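Side-chain contacts in putative Lipoprotein (Shewanella oneidensis, PDB 3U24), which is a putative lipoprotein of unknown function that binds zinc and calcium ions and belongs to the DUF885 family of the peptidase MA clan: residues A157-R160 / G161-Q165; K215-N218 / E219-W223; S229-K233 / E234-S238. All blocks are in the same frame, centred on the assembly; numbering follows the deposited sequence.

Contact 1 (A157-R160 / G161-Q165)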
ATOM      1  N   ALA A 157      -5.926  10.841 -27.234  1.00 20.56           N
ATOM      2  CA  ALA A 157      -7.253  11.107 -27.856  1.00 21.55           C
ATOM      3  C   ALA A 157      -8.377  10.353 -27.121  1.00 21.49           C
ATOM      4  O   ALA A 157      -9.430  10.937 -26.864  1.00 21.40           O
ATOM      5  CB  ALA A 157      -7.292  10.773 -29.374  1.00 21.01           C
ATOM      6  N   ALA A 158      -8.147   9.072 -26.804  1.00 21.23           N
ATOM      7  CA  ALA A 158      -9.104   8.276 -26.029  1.00 21.69           C
ATOM      8  C   ALA A 158      -9.352   8.897 -24.628  1.00 21.67           C
ATOM      9  O   ALA A 158     -10.493   8.964 -24.122  1.00 21.38           O
ATOM     10  CB  ALA A 158      -8.621   6.810 -25.888  1.00 20.76           C
ATOM     11  N   ALA A 159      -8.274   9.363 -24.024  1.00 21.47           N
ATOM     12  CA  ALA A 159      -8.357   9.970 -22.707  1.00 21.93           C
ATOM     13  C   ALA A 159      -9.310  11.160 -22.774  1.00 22.59           C
ATOM     14  O   ALA A 159     -10.218  11.260 -21.974  1.00 22.09           O
ATOM     15  CB  ALA A 159      -6.978  10.438 -22.238  1.00 22.01           C
ATOM     16  N   ARG A 160      -9.098  12.032 -23.760  1.00 22.87           N
ATOM     17  CA  ARG A 160      -9.851  13.253 -23.826  1.00 24.21           C
ATOM     18  C   ARG A 160     -11.329  12.995 -24.176  1.00 25.33           C
ATOM     19  O   ARG A 160     -12.215  13.720 -23.697  1.00 26.03           O
ATOM     20  CB  ARG A 160      -9.200  14.258 -24.777  1.00 23.92           C
ATOM     21  CG  ARG A 160      -7.819  14.685 -24.302  1.00 23.61           C
ATOM     22  CD  ARG A 160      -7.265  15.796 -25.154  1.00 24.00           C
ATOM     23  NE  ARG A 160      -7.024  15.335 -26.504  1.00 24.06           N
ATOM     24  CZ  ARG A 160      -5.864  14.846 -26.940  1.00 24.58           C
ATOM     25  NH1 ARG A 160      -4.802  14.751 -26.151  1.00 24.73           N
ATOM     26  NH2 ARG A 160      -5.749  14.442 -28.188  1.00 24.74           N
ATOM     27  N   GLY A 161     -11.580  11.949 -24.954  1.00 26.11           N
ATOM     28  CA  GLY A 161     -12.959  11.519 -25.284  1.00 26.96           C
ATOM     29  C   GLY A 161     -13.680  10.837 -24.115  1.00 26.98           C
ATOM     30  O   GLY A 161     -14.888  10.788 -24.098  1.00 28.81           O
ATOM     31  N   ASN A 162     -12.950  10.317 -23.144  1.00 26.16           N
ATOM     32  CA  ASN A 162     -13.559   9.648 -21.985  1.00 26.16           C
ATOM     33  C   ASN A 162     -13.765  10.543 -20.788  1.00 24.92           C
ATOM     34  O   ASN A 162     -14.672  10.350 -20.015  1.00 25.34           O
ATOM     35  CB  ASN A 162     -12.634   8.577 -21.434  1.00 27.39           C
ATOM     36  CG  ASN A 162     -12.693   7.300 -22.181  1.00 28.37           C
ATOM     37  OD1 ASN A 162     -13.557   7.085 -23.044  1.00 29.75           O
ATOM     38  ND2 ASN A 162     -11.783   6.374 -21.792  1.00 30.65           N
ATOM     39  N   ILE A 163     -12.849  11.454 -20.575  1.00 24.11           N
ATOM     40  CA  ILE A 163     -12.889  12.281 -19.387  1.00 23.45           C
ATOM     41  C   ILE A 163     -14.167  13.108 -19.400  1.00 24.60           C
ATOM     42  O   ILE A 163     -14.522  13.669 -20.420  1.00 25.60           O
ATOM     43  CB  ILE A 163     -11.666  13.189 -19.286  1.00 22.44           C
ATOM     44  CG1 ILE A 163     -10.414  12.324 -19.023  1.00 22.35           C
ATOM     45  CG2 ILE A 163     -11.885  14.231 -18.197  1.00 22.35           C
ATOM     46  CD1 ILE A 163      -9.096  13.000 -19.304  1.00 22.40           C
ATOM     47  N   SER A 164     -14.847  13.192 -18.267  1.00 24.45           N
ATOM     48  CA  SER A 164     -16.089  13.932 -18.179  1.00 25.63           C
ATOM     49  C   SER A 164     -16.347  14.330 -16.730  1.00 25.27           C
ATOM     50  O   SER A 164     -16.329  13.469 -15.862  1.00 24.04           O
ATOM     51  CB  SER A 164     -17.229  13.031 -18.678  1.00 26.21           C
ATOM     52  OG  SER A 164     -18.472  13.633 -18.398  1.00 28.37           O
ATOM     53  N   GLN A 165     -16.589  15.617 -16.495  1.00 26.30           N
ATOM     54  CA  GLN A 165     -16.755  16.182 -15.156  1.00 27.20           C
ATOM     55  C   GLN A 165     -15.645  15.754 -14.225  1.00 25.05           C
ATOM     56  O   GLN A 165     -15.897  15.136 -13.210  1.00 24.54           O
ATOM     57  CB  GLN A 165     -18.107  15.808 -14.537  1.00 29.83           C
ATOM     58  CG  GLN A 165     -19.289  16.288 -15.355  1.00 33.78           C
ATOM     59  CD  GLN A 165     -19.298  17.782 -15.500  1.00 38.35           C
ATOM     60  OE1 GLN A 165     -19.256  18.543 -14.492  1.00 42.22           O
ATOM     61  NE2 GLN A 165     -19.308  18.239 -16.755  1.00 42.34           N
TER
HETATM   62  O   HOH W   1     -12.669   7.645 -25.323  1.00 32.66           O
HETATM   63  O   HOH W   2     -13.094  15.340 -21.937  1.00 31.65           O
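Ile-163 sets CG1 beside its own backbone N and anti to the carbonyl carbon (chi1 -68°), which folds the branch back over the last turn of the helix. Ile-163 CG1 lies 3.1 Å from Ala-159 O, and Ile-163 CD1 reaches on to Ala-159 CB at 4.4 Å. Asn-162 takes a similar first torsion, and its CG comes to 3.4 Å from Ala-158 O. Ala-159 O accepts two backbone donors. Ile-163 N meets Ala-159 O at 3.0 Å, almost in line with the carbonyl bond. Asn-162 N sits above the carbonyl plane, 3.1 Å from Ala-159 O. This is the C-terminal end of the helix, since Ile-163 leaves helical angles. One water donates to both Ala-158 O and Asn-162 OD1. A second donates to Arg-160 O and Ile-163 O. An alanine in place of Ile-163 would keep the backbone bond but is likely to open a gap beside Ala-159 CB and deprive the Trp-223 ring of its contact with CD1. Asn-162 ND2 is hydrogen-bonded to Tyr-121 OH. Helix 152-162 ends here between helix 200-234, which packs on Ala-159, Arg-160 and Ile-163, and the loops carrying Pro-59 and Pro-118, which touch Ala-158 and Ile-163.

Contact 2 (K215-N218 / E219-W223)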
ATOM      1  N   LYS A 215       5.174  15.382 -29.242  1.00 32.10           N
ATOM      2  CA  LYS A 215       4.143  16.316 -29.658  1.00 33.88           C
ATOM      3  C   LYS A 215       2.776  15.977 -28.999  1.00 31.52           C
ATOM      4  O   LYS A 215       2.144  16.845 -28.440  1.00 29.82           O
ATOM      5  CB  LYS A 215       4.042  16.288 -31.176  1.00 37.86           C
ATOM      6  CG  LYS A 215       2.969  17.169 -31.789  1.00 46.20           C
ATOM      7  CD  LYS A 215       2.885  16.991 -33.320  1.00 51.44           C
ATOM      8  CE  LYS A 215       1.970  18.028 -33.967  1.00 54.21           C
ATOM      9  NZ  LYS A 215       2.474  19.408 -33.656  1.00 54.77           N
ATOM     10  N   ALA A 216       2.357  14.713 -29.059  1.00 28.45           N
ATOM     11  CA  ALA A 216       1.092  14.303 -28.496  1.00 27.79           C
ATOM     12  C   ALA A 216       1.040  14.506 -26.974  1.00 25.91           C
ATOM     13  O   ALA A 216       0.017  14.882 -26.447  1.00 23.87           O
ATOM     14  CB  ALA A 216       0.777  12.845 -28.846  1.00 26.87           C
ATOM     15  N   ILE A 217       2.144  14.234 -26.286  1.00 25.23           N
ATOM     16  CA  ILE A 217       2.169  14.367 -24.836  1.00 24.59           C
ATOM     17  C   ILE A 217       2.066  15.845 -24.516  1.00 25.09           C
ATOM     18  O   ILE A 217       1.219  16.196 -23.736  1.00 24.99           O
ATOM     19  CB  ILE A 217       3.397  13.717 -24.180  1.00 24.34           C
ATOM     20  CG1 ILE A 217       3.364  12.193 -24.408  1.00 24.24           C
ATOM     21  CG2 ILE A 217       3.452  14.037 -22.679  1.00 23.59           C
ATOM     22  CD1 ILE A 217       4.621  11.449 -24.063  1.00 23.66           C
ATOM     23  N   ASN A 218       2.863  16.692 -25.176  1.00 25.82           N
ATOM     24  CA  ASN A 218       2.809  18.110 -24.949  1.00 27.08           C
ATOM     25  C   ASN A 218       1.445  18.707 -25.256  1.00 27.36           C
ATOM     26  O   ASN A 218       0.985  19.544 -24.507  1.00 26.65           O
ATOM     27  CB  ASN A 218       3.879  18.853 -25.731  1.00 29.05           C
ATOM     28  CG  ASN A 218       5.244  18.796 -25.064  1.00 31.58           C
ATOM     29  OD1 ASN A 218       6.259  18.625 -25.754  1.00 34.99           O
ATOM     30  ND2 ASN A 218       5.291  18.962 -23.734  1.00 31.17           N
ATOM     31  N   GLU A 219       0.799  18.283 -26.340  1.00 27.53           N
ATOM     32  CA  GLU A 219      -0.552  18.761 -26.646  1.00 28.92           C
ATOM     33  C   GLU A 219      -1.554  18.287 -25.600  1.00 25.93           C
ATOM     34  O   GLU A 219      -2.428  19.008 -25.228  1.00 24.85           O
ATOM     35  CB  GLU A 219      -1.018  18.353 -28.060  1.00 32.24           C
ATOM     36  CG  GLU A 219      -0.235  19.078 -29.159  1.00 37.89           C
ATOM     37  CD  GLU A 219      -0.504  18.542 -30.576  1.00 44.18           C
ATOM     38  OE1 GLU A 219      -1.138  17.459 -30.730  1.00 44.92           O
ATOM     39  OE2 GLU A 219      -0.067  19.232 -31.538  1.00 50.93           O
ATOM     40  N   HIS A 220      -1.405  17.077 -25.109  1.00 24.09           N
ATOM     41  CA  HIS A 220      -2.276  16.641 -24.018  1.00 23.19           C
ATOM     42  C   HIS A 220      -2.069  17.458 -22.749  1.00 22.76           C
ATOM     43  O   HIS A 220      -3.022  17.800 -22.078  1.00 21.85           O
ATOM     44  CB  HIS A 220      -2.132  15.172 -23.760  1.00 21.58           C
ATOM     45  CG  HIS A 220      -3.111  14.639 -22.746  1.00 20.84           C
ATOM     46  ND1 HIS A 220      -4.412  14.408 -23.035  1.00 20.59           N
ATOM     47  CD2 HIS A 220      -2.934  14.280 -21.430  1.00 19.79           C
ATOM     48  CE1 HIS A 220      -5.020  13.952 -21.938  1.00 20.17           C
ATOM     49  NE2 HIS A 220      -4.117  13.865 -20.966  1.00 19.78           N
ATOM     50  N   ILE A 221      -0.833  17.785 -22.430  1.00 23.11           N
ATOM     51  CA  ILE A 221      -0.559  18.612 -21.244  1.00 24.39           C
ATOM     52  C   ILE A 221      -1.186  20.001 -21.403  1.00 25.15           C
ATOM     53  O   ILE A 221      -1.735  20.519 -20.429  1.00 24.96           O
ATOM     54  CB  ILE A 221       0.924  18.752 -20.985  1.00 24.92           C
ATOM     55  CG1 ILE A 221       1.453  17.377 -20.517  1.00 24.45           C
ATOM     56  CG2 ILE A 221       1.213  19.905 -19.991  1.00 24.53           C
ATOM     57  CD1 ILE A 221       2.947  17.200 -20.771  1.00 24.74           C
ATOM     58  N   SER A 222      -1.154  20.561 -22.625  1.00 25.50           N
ATOM     59  CA  SER A 222      -1.803  21.857 -22.883  1.00 27.28           C
ATOM     60  C   SER A 222      -3.301  21.733 -22.680  1.00 26.27           C
ATOM     61  O   SER A 222      -3.948  22.620 -22.132  1.00 25.87           O
ATOM     62  CB  SER A 222      -1.589  22.377 -24.308  1.00 28.81           C
ATOM     63  OG  SER A 222      -0.200  22.590 -24.520  1.00 33.93           O
ATOM     64  N   TRP A 223      -3.854  20.641 -23.164  1.00 24.38           N
ATOM     65  CA  TRP A 223      -5.259  20.431 -22.950  1.00 24.18           C
ATOM     66  C   TRP A 223      -5.582  20.312 -21.449  1.00 23.31           C
ATOM     67  O   TRP A 223      -6.524  20.935 -20.957  1.00 22.91           O
ATOM     68  CB  TRP A 223      -5.711  19.249 -23.737  1.00 23.12           C
ATOM     69  CG  TRP A 223      -7.169  18.922 -23.594  1.00 23.14           C
ATOM     70  CD1 TRP A 223      -8.222  19.413 -24.363  1.00 23.25           C
ATOM     71  CD2 TRP A 223      -7.780  17.948 -22.670  1.00 22.17           C
ATOM     72  NE1 TRP A 223      -9.390  18.820 -23.987  1.00 23.40           N
ATOM     73  CE2 TRP A 223      -9.196  17.940 -22.971  1.00 22.48           C
ATOM     74  CE3 TRP A 223      -7.300  17.134 -21.653  1.00 22.03           C
ATOM     75  CZ2 TRP A 223     -10.101  17.167 -22.248  1.00 22.53           C
ATOM     76  CZ3 TRP A 223      -8.194  16.321 -20.958  1.00 21.98           C
ATOM     77  CH2 TRP A 223      -9.573  16.326 -21.248  1.00 22.26           C
TER
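Lys-215 to Ser-222 follow regular alpha-helical geometry, and four successive i to i+4 backbone bonds join the two segments, from Glu-219 N to Lys-215 O through Ser-222 N to Asn-218 O. On the exposed side, Lys-215 and Glu-219 form a salt bridge one turn apart. Lys-215 places CG anti to its N (chi1 178°) and runs extended until a bend at chi4 (59°) turns NZ toward the acid. Glu-219 leans back toward the preceding turn. The two chains cross at an angle, and NZ of Lys-215 meets OE2 of Glu-219 at 3.3 Å. The hydrogen bond within this pair is weak. The lysine's methylenes share the contact: Lys-215 CE is 3.4 Å from Glu-219 OE2, and Lys-215 CG is 3.9 Å from Glu-219 CD. Thus the carboxylate rests along the aliphatic chain as well as near its charge.

The next pair is apolar. Ile-217 CG2 touches Ile-221 CD1 at 3.7 Å. Ile-221 swings CG1 back beside its own N, which brings CD1 over the preceding turn and 3.6 Å from Ile-217 O. Asn-218 runs alongside Ile-221, with ND2 of Asn-218 4.2 Å from CD1 of Ile-221. His-220 receives a hydrogen bond from Arg-160 at ND1. The segment is an amphipathic stretch of helix 200-234, with an i to i+4 ion pair on its exposed side, and with Ile-217 and His-220 turned to Tyr-156 of helix 152-162 and Ile-217 also to the loop of Phe-182 and Phe-185.

Contact 3 (S229-K233 / E234-S238); sequences SQLKK and EGARS
Glu-234 closes the long helix 200-234 against Gln-230, and the helix C-terminus is broken at the next residue by a glycine of positive phi. Glu-234 N bonds to Gln-230 O at 2.9 Å. The Glu-234 side chain turns back along the helix, with CG beside its own N and the rest extended. Gln-230 comes to meet it with an extended chain whose CG is anti to the backbone N. Gln-230 NE2 donates to Glu-234 OE1 at 3.2 Å, and the N-H points at the oxygen with an angle of 156°. The oxygen lies in the plane of the amide, yet the donor approaches it from above the carboxylate plane. The amide and carboxylate planes are almost perpendicular, 89° apart. Gln-230 CG also lies close to the acid, 3.3 Å from Glu-234 OE1. The pair is at the surface.

Gly-235 follows, with phi 95°. A CB here would collide with the carbonyl oxygen of Glu-234, so the turn suits a glycine. Gly-235 N gives the last helical bond, to Leu-231 O at 3.0 Å, with the donor tilted from the carbonyl plane. Ala-236 is extended and turns its methyl back to the helix. Ala-236 CB rests 3.7 Å from Leu-231 CD2 and 4.1 Å from Leu-231 CB. Leu-231 also packs on Leu-168 and Thr-171 of helix 168-179. Arg-237 leads the loop away, and its guanidinium reaches the end of another segment, where Arg-237 NE is hydrogen-bonded to Gln-165 O.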
ATOM      1  N   SER A 229      -7.673  25.241 -15.691  1.00 27.18           N
ATOM      2  CA  SER A 229      -8.060  26.626 -15.709  1.00 30.10           C
ATOM      3  C   SER A 229      -9.610  26.787 -15.720  1.00 31.81           C
ATOM      4  O   SER A 229     -10.139  27.551 -14.927  1.00 32.02           O
ATOM      5  CB  SER A 229      -7.409  27.348 -16.891  1.00 29.60           C
ATOM      6  OG  SER A 229      -7.988  28.609 -17.019  1.00 31.64           O
ATOM      7  N   GLN A 230     -10.297  26.044 -16.582  1.00 32.98           N
ATOM      8  CA  GLN A 230     -11.754  26.028 -16.661  1.00 35.29           C
ATOM      9  C   GLN A 230     -12.380  25.528 -15.331  1.00 31.73           C
ATOM     10  O   GLN A 230     -13.361  26.095 -14.861  1.00 28.89           O
ATOM     11  CB  GLN A 230     -12.166  25.142 -17.859  1.00 41.52           C
ATOM     12  CG  GLN A 230     -13.659  25.024 -18.240  1.00 51.16           C
ATOM     13  CD  GLN A 230     -13.945  23.982 -19.388  1.00 60.09           C
ATOM     14  OE1 GLN A 230     -13.020  23.482 -20.055  1.00 70.20           O
ATOM     15  NE2 GLN A 230     -15.232  23.664 -19.609  1.00 64.74           N
ATOM     16  N   LEU A 231     -11.805  24.478 -14.737  1.00 28.37           N
ATOM     17  CA  LEU A 231     -12.322  23.917 -13.481  1.00 27.50           C
ATOM     18  C   LEU A 231     -12.186  24.927 -12.330  1.00 28.99           C
ATOM     19  O   LEU A 231     -13.084  25.054 -11.498  1.00 28.98           O
ATOM     20  CB  LEU A 231     -11.619  22.605 -13.119  1.00 25.83           C
ATOM     21  CG  LEU A 231     -11.873  21.402 -14.059  1.00 25.39           C
ATOM     22  CD1 LEU A 231     -10.862  20.273 -13.837  1.00 23.24           C
ATOM     23  CD2 LEU A 231     -13.332  20.907 -13.980  1.00 24.40           C
ATOM     24  N   LYS A 232     -11.083  25.672 -12.310  1.00 29.13           N
ATOM     25  CA  LYS A 232     -10.919  26.706 -11.292  1.00 30.23           C
ATOM     26  C   LYS A 232     -11.992  27.808 -11.409  1.00 31.97           C
ATOM     27  O   LYS A 232     -12.538  28.221 -10.386  1.00 31.16           O
ATOM     28  CB  LYS A 232      -9.504  27.265 -11.308  1.00 28.61           C
ATOM     29  CG  LYS A 232      -8.470  26.229 -10.825  1.00 26.91           C
ATOM     30  CD  LYS A 232      -7.083  26.785 -10.985  1.00 26.82           C
ATOM     31  CE  LYS A 232      -5.972  25.875 -10.488  1.00 26.03           C
ATOM     32  NZ  LYS A 232      -4.691  26.293 -11.158  1.00 25.95           N
ATOM     33  N   LYS A 233     -12.313  28.240 -12.633  1.00 33.56           N
ATOM     34  CA  LYS A 233     -13.353  29.259 -12.852  1.00 36.87           C
ATOM     35  C   LYS A 233     -14.795  28.757 -12.612  1.00 36.15           C
ATOM     36  O   LYS A 233     -15.568  29.444 -11.975  1.00 36.37           O
ATOM     37  CB  LYS A 233     -13.313  29.829 -14.286  1.00 41.48           C
ATOM     38  CG  LYS A 233     -12.048  30.596 -14.662  1.00 46.32           C
ATOM     39  CD  LYS A 233     -12.161  31.256 -16.051  1.00 49.28           C
ATOM     40  CE  LYS A 233     -10.869  31.989 -16.453  1.00 51.44           C
ATOM     41  NZ  LYS A 233     -10.805  32.348 -17.906  1.00 52.54           N
ATOM     42  N   GLU A 234     -15.140  27.585 -13.141  1.00 34.40           N
ATOM     43  CA  GLU A 234     -16.536  27.142 -13.286  1.00 34.62           C
ATOM     44  C   GLU A 234     -16.982  26.188 -12.172  1.00 32.39           C
ATOM     45  O   GLU A 234     -18.160  25.900 -12.046  1.00 32.30           O
ATOM     46  CB  GLU A 234     -16.725  26.424 -14.652  1.00 36.84           C
ATOM     47  CG  GLU A 234     -16.518  27.319 -15.885  1.00 40.60           C
ATOM     48  CD  GLU A 234     -16.767  26.641 -17.259  1.00 44.83           C
ATOM     49  OE1 GLU A 234     -16.827  25.366 -17.395  1.00 44.36           O
ATOM     50  OE2 GLU A 234     -16.900  27.433 -18.238  1.00 50.99           O
ATOM     51  N   GLY A 235     -16.042  25.673 -11.389  1.00 30.09           N
ATOM     52  CA  GLY A 235     -16.338  24.645 -10.408  1.00 28.49           C
ATOM     53  C   GLY A 235     -16.056  23.274 -10.985  1.00 27.80           C
ATOM     54  O   GLY A 235     -15.828  23.104 -12.190  1.00 28.86           O
ATOM     55  N   ALA A 236     -16.040  22.282 -10.123  1.00 27.06           N
ATOM     56  CA  ALA A 236     -15.567  20.952 -10.499  1.00 26.22           C
ATOM     57  C   ALA A 236     -16.256  19.920  -9.627  1.00 26.22           C
ATOM     58  O   ALA A 236     -16.666  20.211  -8.490  1.00 25.98           O
ATOM     59  CB  ALA A 236     -14.046  20.880 -10.366  1.00 24.70           C
ATOM     60  N   ARG A 237     -16.368  18.704 -10.142  1.00 26.16           N
ATOM     61  CA  ARG A 237     -16.802  17.572  -9.319  1.00 26.90           C
ATOM     62  C   ARG A 237     -16.004  17.471  -7.984  1.00 25.72           C
ATOM     63  O   ARG A 237     -14.779  17.699  -7.968  1.00 24.22           O
ATOM     64  CB  ARG A 237     -16.637  16.258 -10.094  1.00 27.50           C
ATOM     65  CG  ARG A 237     -17.395  15.134  -9.441  1.00 29.63           C
ATOM     66  CD  ARG A 237     -16.969  13.777  -9.953  1.00 31.20           C
ATOM     67  NE  ARG A 237     -17.181  13.554 -11.391  1.00 32.74           N
ATOM     68  CZ  ARG A 237     -18.133  12.777 -11.924  1.00 36.66           C
ATOM     69  NH1 ARG A 237     -19.032  12.174 -11.141  1.00 38.83           N
ATOM     70  NH2 ARG A 237     -18.188  12.577 -13.260  1.00 37.29           N
ATOM     71  N   SER A 238     -16.687  17.154  -6.895  1.00 24.80           N
ATOM     72  CA  SER A 238     -16.024  17.008  -5.613  1.00 26.23           C
ATOM     73  C   SER A 238     -15.134  15.765  -5.659  1.00 25.42           C
ATOM     74  O   SER A 238     -15.459  14.790  -6.324  1.00 25.32           O
ATOM     75  CB  SER A 238     -17.037  16.829  -4.451  1.00 27.36           C
ATOM     76  OG  SER A 238     -16.375  16.388  -3.250  1.00 27.42           O
TER

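How the contacts relate
Contacts 2 and 3 both lie on helix 200-234, one within it and one at its C-terminal end, with nearest atoms about 7 Å apart. Contact 1 closes helix 152-162 and touches both. It meets contact 2 by a side-chain bond and packing, and contact 3 by a backbone carbonyl and an arginine. Contact 2 is partly buried and has two chemistries, apolar on one side and charged on the other. Contacts 1 and 3 are surface contacts at helix ends, but they differ. Waters bridge backbone and side-chain oxygens in contact 1, whereas a direct amide-carboxylate bond and a glycine mark contact 3.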